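Local coordinates for protein AP-4 complex accessory subunit Tepsin (Equus caballus, PDB 5WF2) that probably associates with the AP-4 adaptor complex and may thereby take part in vesicular trafficking of proteins at the trans-Golgi network, at residues Leu30-Thr35 against Ile67-Gly72; Ala61-Leu66 against Leu101-Arg106. All blocks are in the same frame, centred on the assembly; numbering follows the deposited sequence.

Contact 1 of 2, residues Leu30-Thr35 against Ile67-Gly72; sequences LVQTVT and ICHLGG
Thr35 and His69 bring the two backbones nearest, with Thr35 CA 8.3 Å from His69 CA; the last turns of helix 25-35 here meet the turn that follows helix 59-68. That turn is type I and runs from Cys68 to Gly71. The gap between the backbones is bridged by one side chain, the imidazole of His69, which accounts for about half of the buried surface.

Val31 meets the ring over one face. Its CG1 methyl lies 3.8 Å from the centroid of the His69 ring, 26° off the ring normal, which makes a CH-pi contact. The methyl is displaced toward the ND1 and CE1 rim, and Val31 CG1 to His69 ND1 is 3.5 Å. Val31 holds CG1 opposite the backbone N (chi1 167°), and this torsion aims the methyl at the imidazole. His69 ND1 is hydrogen-bonded to Leu65 O, four residues earlier. This bond helps to set how the ring is turned.

The side chains of Thr35 and His69 cross at about a right angle, and OG1 comes to the ring obliquely. Thr35 OG1 is 3.9 Å from His69 CD2, too far for more than packing. The hydroxyl is already engaged: Thr35 OG1 donates to Val31 O at 2.9 Å. Thr35 N donates to the same oxygen from the other face of the carbonyl plane. Gln32 lies farther off, at the partly exposed margin. An alanine in place of His69 would probably leave the Val31 methyl without its aromatic partner and open a gap between the helix and the turn.

Val31 also packs on Val62, Leu65 and Leu66, and Thr35 on Val77 and Ala81 of helix 75-89. A helix laid against an interhelical turn in this way is part of the all-helical superhelix of the VHS/ENTH-like domain.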
ATOM      1  N   LEU A  30       7.311  -9.963  -1.626  1.00 26.15           N
ATOM      2  CA  LEU A  30       6.317  -9.711  -0.581  1.00 27.18           C
ATOM      3  C   LEU A  30       5.087  -9.021  -1.157  1.00 23.83           C
ATOM      4  O   LEU A  30       3.945  -9.397  -0.858  1.00 25.15           O
ATOM      5  CB  LEU A  30       6.920  -8.861   0.550  1.00 23.03           C
ATOM      6  CG  LEU A  30       5.920  -8.584   1.679  1.00 28.58           C
ATOM      7  CD1 LEU A  30       5.485  -9.872   2.400  1.00 30.70           C
ATOM      8  CD2 LEU A  30       6.488  -7.551   2.674  1.00 31.57           C
ATOM      9  N   VAL A  31       5.296  -7.988  -1.966  1.00 23.40           N
ATOM     10  CA  VAL A  31       4.172  -7.229  -2.509  1.00 26.53           C
ATOM     11  C   VAL A  31       3.387  -8.078  -3.482  1.00 24.34           C
ATOM     12  O   VAL A  31       2.154  -7.995  -3.549  1.00 25.98           O
ATOM     13  CB  VAL A  31       4.685  -5.951  -3.181  1.00 25.81           C
ATOM     14  CG1 VAL A  31       3.616  -5.283  -4.043  1.00 28.88           C
ATOM     15  CG2 VAL A  31       5.211  -4.975  -2.109  1.00 27.19           C
ATOM     16  N   GLN A  32       4.090  -8.903  -4.267  1.00 30.45           N
ATOM     17  CA  GLN A  32       3.386  -9.800  -5.181  1.00 30.75           C
ATOM     18  C   GLN A  32       2.542 -10.799  -4.399  1.00 30.33           C
ATOM     19  O   GLN A  32       1.417 -11.101  -4.785  1.00 35.20           O
ATOM     20  CB  GLN A  32       4.387 -10.501  -6.112  1.00 30.05           C
ATOM     21  CG  GLN A  32       5.003  -9.610  -7.175  1.00 34.90           C
ATOM     22  CD  GLN A  32       6.124 -10.289  -7.988  1.00 44.03           C
ATOM     23  OE1 GLN A  32       6.800 -11.214  -7.513  1.00 39.97           O
ATOM     24  NE2 GLN A  32       6.334  -9.797  -9.209  1.00 43.00           N
ATOM     25  N   THR A  33       3.038 -11.274  -3.255  1.00 33.34           N
ATOM     26  CA  THR A  33       2.245 -12.176  -2.427  1.00 33.17           C
ATOM     27  C   THR A  33       1.002 -11.480  -1.896  1.00 34.97           C
ATOM     28  O   THR A  33      -0.121 -11.991  -2.018  1.00 34.25           O
ATOM     29  CB  THR A  33       3.090 -12.710  -1.260  1.00 38.29           C
ATOM     30  OG1 THR A  33       3.963 -13.740  -1.726  1.00 43.64           O
ATOM     31  CG2 THR A  33       2.231 -13.294  -0.138  1.00 46.43           C
ATOM     32  N   VAL A  34       1.181 -10.310  -1.287  1.00 30.93           N
ATOM     33  CA  VAL A  34       0.061  -9.713  -0.579  1.00 26.86           C
ATOM     34  C   VAL A  34      -1.025  -9.260  -1.536  1.00 28.72           C
ATOM     35  O   VAL A  34      -2.206  -9.196  -1.151  1.00 30.97           O
ATOM     36  CB  VAL A  34       0.558  -8.571   0.317  1.00 28.37           C
ATOM     37  CG1 VAL A  34       0.881  -7.357  -0.497  1.00 30.48           C
ATOM     38  CG2 VAL A  34      -0.483  -8.279   1.353  1.00 29.94           C
ATOM     39  N   THR A  35      -0.676  -8.943  -2.788  1.00 23.70           N
ATOM     40  CA  THR A  35      -1.649  -8.422  -3.735  1.00 29.06           C
ATOM     41  C   THR A  35      -2.336  -9.496  -4.568  1.00 34.82           C
ATOM     42  O   THR A  35      -3.300  -9.178  -5.254  1.00 33.34           O
ATOM     43  CB  THR A  35      -1.038  -7.393  -4.705  1.00 27.89           C
ATOM     44  OG1 THR A  35       0.035  -7.945  -5.479  1.00 29.90           O
ATOM     45  CG2 THR A  35      -0.549  -6.166  -3.961  1.00 27.99           C
ATOM     46  N   ILE A  67       2.985   1.210  -4.385  1.00 24.61           N
ATOM     47  CA  ILE A  67       2.514   2.304  -5.224  1.00 24.52           C
ATOM     48  C   ILE A  67       2.553   1.897  -6.688  1.00 25.87           C
ATOM     49  O   ILE A  67       1.636   2.202  -7.446  1.00 28.06           O
ATOM     50  CB  ILE A  67       3.328   3.585  -4.958  1.00 25.44           C
ATOM     51  CG1 ILE A  67       3.052   4.067  -3.527  1.00 28.30           C
ATOM     52  CG2 ILE A  67       2.944   4.675  -5.990  1.00 29.54           C
ATOM     53  CD1 ILE A  67       3.946   5.179  -3.020  1.00 33.31           C
ATOM     54  N   CYS A  68       3.605   1.195  -7.108  1.00 30.01           N
ATOM     55  CA  CYS A  68       3.650   0.673  -8.473  1.00 29.05           C
ATOM     56  C   CYS A  68       2.429  -0.173  -8.787  1.00 32.85           C
ATOM     57  O   CYS A  68       1.844  -0.044  -9.866  1.00 38.00           O
ATOM     58  CB  CYS A  68       4.940  -0.123  -8.689  1.00 33.34           C
ATOM     59  SG  CYS A  68       6.371   0.929  -8.723  1.00 42.97           S
ATOM     60  N   HIS A  69       2.005  -1.026  -7.860  1.00 29.27           N
ATOM     61  CA  HIS A  69       0.831  -1.848  -8.104  1.00 27.33           C
ATOM     62  C   HIS A  69      -0.486  -1.086  -8.034  1.00 28.59           C
ATOM     63  O   HIS A  69      -1.536  -1.707  -8.214  1.00 34.38           O
ATOM     64  CB  HIS A  69       0.788  -3.016  -7.121  1.00 30.98           C
ATOM     65  CG  HIS A  69       1.777  -4.089  -7.436  1.00 33.15           C
ATOM     66  ND1 HIS A  69       3.135  -3.942  -7.239  1.00 33.36           N
ATOM     67  CD2 HIS A  69       1.602  -5.328  -7.951  1.00 40.44           C
ATOM     68  CE1 HIS A  69       3.754  -5.044  -7.618  1.00 39.77           C
ATOM     69  NE2 HIS A  69       2.846  -5.901  -8.057  1.00 32.36           N
ATOM     70  N   LEU A  70      -0.485   0.209  -7.760  1.00 28.98           N
ATOM     71  CA  LEU A  70      -1.728   0.962  -7.787  1.00 27.54           C
ATOM     72  C   LEU A  70      -2.070   1.439  -9.179  1.00 31.53           C
ATOM     73  O   LEU A  70      -3.150   1.980  -9.366  1.00 33.43           O
ATOM     74  CB  LEU A  70      -1.667   2.178  -6.850  1.00 23.09           C
ATOM     75  CG  LEU A  70      -1.609   1.786  -5.379  1.00 25.64           C
ATOM     76  CD1 LEU A  70      -1.477   3.014  -4.533  1.00 25.10           C
ATOM     77  CD2 LEU A  70      -2.869   1.107  -4.965  1.00 28.92           C
ATOM     78  N   GLY A  71      -1.193   1.231 -10.142  1.00 36.15           N
ATOM     79  CA  GLY A  71      -1.467   1.609 -11.517  1.00 41.68           C
ATOM     80  C   GLY A  71      -1.136   0.477 -12.463  1.00 46.44           C
ATOM     81  O   GLY A  71      -0.194  -0.289 -12.233  1.00 42.64           O
ATOM     82  N   GLY A  72      -1.922   0.378 -13.529  1.00 53.51           N
ATOM     83  CA  GLY A  72      -1.684  -0.655 -14.519  1.00 53.80           C
ATOM     84  C   GLY A  72      -2.100  -2.029 -14.074  1.00 52.25           C
ATOM     85  O   GLY A  72      -1.582  -3.026 -14.590  1.00 54.90           O
TER

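Contact 2 of 2, residues Ala61-Leu66 against Leu101-Arg106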
ATOM      1  N   ALA A  61      10.972   0.717   0.444  1.00 24.32           N
ATOM      2  CA  ALA A  61      10.951   0.053  -0.847  1.00 24.61           C
ATOM      3  C   ALA A  61       9.659  -0.733  -1.041  1.00 23.53           C
ATOM      4  O   ALA A  61       9.099  -0.746  -2.134  1.00 24.45           O
ATOM      5  CB  ALA A  61      12.168  -0.869  -0.978  1.00 26.69           C
ATOM      6  N   VAL A  62       9.177  -1.397   0.006  1.00 20.83           N
ATOM      7  CA  VAL A  62       7.863  -2.062  -0.055  1.00 22.64           C
ATOM      8  C   VAL A  62       6.766  -1.079  -0.467  1.00 23.41           C
ATOM      9  O   VAL A  62       5.914  -1.375  -1.324  1.00 21.51           O
ATOM     10  CB  VAL A  62       7.531  -2.707   1.300  1.00 23.00           C
ATOM     11  CG1 VAL A  62       6.073  -3.189   1.294  1.00 25.18           C
ATOM     12  CG2 VAL A  62       8.461  -3.877   1.605  1.00 24.49           C
ATOM     13  N   LEU A  63       6.746   0.087   0.175  1.00 22.62           N
ATOM     14  CA  LEU A  63       5.745   1.091  -0.145  0.57 22.62           C
ATOM     15  C   LEU A  63       5.899   1.580  -1.586  1.00 22.91           C
ATOM     16  O   LEU A  63       4.904   1.760  -2.294  1.00 25.03           O
ATOM     17  CB  LEU A  63       5.838   2.247   0.861  0.57 23.73           C
ATOM     18  CG  LEU A  63       4.662   3.227   1.002  0.57 20.21           C
ATOM     19  CD1 LEU A  63       3.408   2.472   1.350  0.57 26.32           C
ATOM     20  CD2 LEU A  63       4.924   4.287   2.080  0.57 26.58           C
ATOM     21  N   GLU A  64       7.123   1.824  -2.042  1.00 22.92           N
ATOM     22  CA  GLU A  64       7.252   2.227  -3.430  1.00 24.46           C
ATOM     23  C   GLU A  64       6.750   1.135  -4.373  1.00 28.55           C
ATOM     24  O   GLU A  64       6.164   1.444  -5.420  1.00 26.64           O
ATOM     25  CB  GLU A  64       8.695   2.630  -3.735  1.00 22.96           C
ATOM     26  CG  GLU A  64       9.146   3.922  -3.054  1.00 28.27           C
ATOM     27  CD  GLU A  64       8.588   5.181  -3.688  1.00 34.15           C
ATOM     28  OE1 GLU A  64       8.141   5.129  -4.855  1.00 40.13           O
ATOM     29  OE2 GLU A  64       8.627   6.226  -3.006  1.00 40.69           O
ATOM     30  N   LEU A  65       6.917  -0.139  -4.014  1.00 29.70           N
ATOM     31  CA  LEU A  65       6.434  -1.215  -4.874  1.00 22.00           C
ATOM     32  C   LEU A  65       4.923  -1.359  -4.791  1.00 27.13           C
ATOM     33  O   LEU A  65       4.254  -1.631  -5.807  1.00 26.45           O
ATOM     34  CB  LEU A  65       7.145  -2.524  -4.519  1.00 24.00           C
ATOM     35  CG  LEU A  65       8.631  -2.485  -4.914  1.00 27.66           C
ATOM     36  CD1 LEU A  65       9.447  -3.540  -4.227  1.00 31.53           C
ATOM     37  CD2 LEU A  65       8.744  -2.632  -6.344  1.00 35.16           C
ATOM     38  N   LEU A  66       4.349  -1.099  -3.624  1.00 23.70           N
ATOM     39  CA  LEU A  66       2.898  -1.062  -3.532  1.00 20.52           C
ATOM     40  C   LEU A  66       2.346   0.040  -4.400  1.00 23.01           C
ATOM     41  O   LEU A  66       1.346  -0.147  -5.081  1.00 22.79           O
ATOM     42  CB  LEU A  66       2.456  -0.863  -2.080  1.00 20.53           C
ATOM     43  CG  LEU A  66       2.587  -2.088  -1.172  1.00 19.30           C
ATOM     44  CD1 LEU A  66       2.480  -1.639   0.280  1.00 22.37           C
ATOM     45  CD2 LEU A  66       1.538  -3.125  -1.525  1.00 24.39           C
ATOM     46  N   LEU A 101       4.025  11.516   2.976  1.00 22.59           N
ATOM     47  CA  LEU A 101       4.901  12.085   1.949  1.00 20.23           C
ATOM     48  C   LEU A 101       5.037  11.159   0.760  1.00 20.87           C
ATOM     49  O   LEU A 101       4.961  11.599  -0.391  1.00 22.31           O
ATOM     50  CB  LEU A 101       6.260  12.386   2.574  1.00 19.94           C
ATOM     51  CG  LEU A 101       7.335  13.017   1.704  1.00 22.86           C
ATOM     52  CD1 LEU A 101       8.284  13.699   2.633  1.00 23.19           C
ATOM     53  CD2 LEU A 101       8.078  11.993   0.849  1.00 21.90           C
ATOM     54  N   LEU A 102       5.252   9.857   1.004  1.00 21.69           N
ATOM     55  CA  LEU A 102       5.452   8.935  -0.099  1.00 22.18           C
ATOM     56  C   LEU A 102       4.159   8.603  -0.846  1.00 19.65           C
ATOM     57  O   LEU A 102       4.205   8.372  -2.054  1.00 23.27           O
ATOM     58  CB  LEU A 102       6.085   7.648   0.395  1.00 24.32           C
ATOM     59  CG  LEU A 102       7.474   7.862   1.040  1.00 22.67           C
ATOM     60  CD1 LEU A 102       7.901   6.632   1.833  1.00 30.88           C
ATOM     61  CD2 LEU A 102       8.486   8.218  -0.046  1.00 27.15           C
ATOM     62  N   THR A 103       3.031   8.538  -0.162  1.00 21.96           N
ATOM     63  CA  THR A 103       1.820   8.036  -0.805  1.00 23.65           C
ATOM     64  C   THR A 103       0.889   9.135  -1.286  1.00 22.21           C
ATOM     65  O   THR A 103      -0.030   8.849  -2.074  1.00 22.88           O
ATOM     66  CB  THR A 103       1.036   7.108   0.141  1.00 20.35           C
ATOM     67  OG1 THR A 103       0.634   7.815   1.306  1.00 23.52           O
ATOM     68  CG2 THR A 103       1.886   5.917   0.560  1.00 24.40           C
ATOM     69  N   ARG A 104       1.064  10.369  -0.825  1.00 25.13           N
ATOM     70  CA  ARG A 104       0.093  11.409  -1.141  1.00 23.21           C
ATOM     71  C   ARG A 104      -0.202  11.537  -2.624  1.00 24.98           C
ATOM     72  O   ARG A 104      -1.391  11.633  -2.981  1.00 22.36           O
ATOM     73  CB  ARG A 104       0.544  12.756  -0.580  1.00 26.44           C
ATOM     74  CG  ARG A 104      -0.326  13.888  -1.060  1.00 32.11           C
ATOM     75  CD  ARG A 104       0.309  15.209  -0.769  1.00 29.92           C
ATOM     76  NE  ARG A 104       0.107  15.638   0.611  1.00 33.13           N
ATOM     77  CZ  ARG A 104       1.043  15.581   1.547  1.00 29.97           C
ATOM     78  NH1 ARG A 104       2.225  15.062   1.241  1.00 26.29           N
ATOM     79  NH2 ARG A 104       0.788  16.034   2.772  1.00 26.83           N
ATOM     80  N   PRO A 105       0.775  11.572  -3.531  1.00 26.63           N
ATOM     81  CA  PRO A 105       0.427  11.819  -4.944  1.00 27.50           C
ATOM     82  C   PRO A 105      -0.471  10.771  -5.560  1.00 27.73           C
ATOM     83  O   PRO A 105      -1.439  11.119  -6.248  1.00 22.73           O
ATOM     84  CB  PRO A 105       1.797  11.870  -5.633  1.00 29.28           C
ATOM     85  CG  PRO A 105       2.715  12.320  -4.588  1.00 32.92           C
ATOM     86  CD  PRO A 105       2.230  11.670  -3.321  1.00 26.60           C
ATOM     87  N   ARG A 106      -0.171   9.493  -5.359  1.00 23.90           N
ATOM     88  CA  ARG A 106      -0.985   8.461  -5.966  1.00 24.23           C
ATOM     89  C   ARG A 106      -2.334   8.357  -5.279  1.00 22.55           C
ATOM     90  O   ARG A 106      -3.362   8.168  -5.943  1.00 21.23           O
ATOM     91  CB  ARG A 106      -0.264   7.121  -5.953  1.00 24.72           C
ATOM     92  CG  ARG A 106      -0.998   6.029  -6.758  1.00 25.55           C
ATOM     93  CD  ARG A 106      -1.279   6.451  -8.266  1.00 31.42           C
ATOM     94  NE  ARG A 106      -2.023   5.413  -8.983  1.00 34.35           N
ATOM     95  CZ  ARG A 106      -2.876   5.631  -9.989  1.00 34.52           C
ATOM     96  NH1 ARG A 106      -3.122   6.861 -10.424  1.00 37.72           N
ATOM     97  NH2 ARG A 106      -3.527   4.606 -10.534  1.00 32.75           N
TER
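Leu63 and Leu102 meet where helices 59-68 and 96-111 run side by side. The short axes are parallel to within 2° and approach to 10.4 Å. Glu64 and Leu102 have the closest CA atoms. The contact is small, and no hydrogen bond crosses it.

The tighter part is apolar and faces inward. Leu63 projects toward helix 96-111, with CG opposite its backbone N (chi1 -163°). Its CD2 methyl touches two neighbours: Leu63 CD2 is 3.8 Å from Leu102 CD1, and Leu63 CD2 is equally 3.8 Å from Thr103 CG2. Leu63 CD1 also reaches the Thr103 methyl, so both branches of the leucine touch it. Leu63 was modelled in two conformers, and its torsion and exact contacts, which belong to one of them, are therefore doubtful in detail. The Thr103 hydroxyl is hydrogen-bonded to Ile99 O, one turn earlier, while its methyl faces the leucine. Leu63 also packs on Val85 of helix 75-89.

The looser side is partly exposed. It is looser in extent, a single atom pair, and not in distance. Glu64 does not point directly at the other helix, but its chain bends at chi2 (-75°) and carries the carboxylate across. Glu64 OE2 lies 3.6 Å from Leu102 CD2. The two side chains cross at about a right angle. Leu102 has one methyl in the apolar cluster and the other beside the acid.

Within 101-106 the helix is kinked: the N atoms of Pro105, which has no hydrogen, and Arg106 make no bond to the turn before. Helices 59-68 and 96-111 run parallel here, with helix 75-89 between them in the chain, consistent with the helical solenoid of VHS/ENTH-like domains.

Overall arrangement
Both contacts use helix 59-68. Contact 1 joins its C-terminal turn to helix 25-35; contact 2 joins its body to helix 96-111. Their centres lie about 11 Å apart, and their segments alternate along the chain. Each is partly buried, with two buried residues among the four that touch, so neither is purely core or purely surface. Contact 1 depends on an aromatic ring and a methyl over its face. Contact 2 depends on aliphatic methyls, with an acid at its outer side. They meet directly: Arg106 NH2 probably donates to Leu70 O at 2.9 Å, tying helix 96-111 to the turn of contact 1.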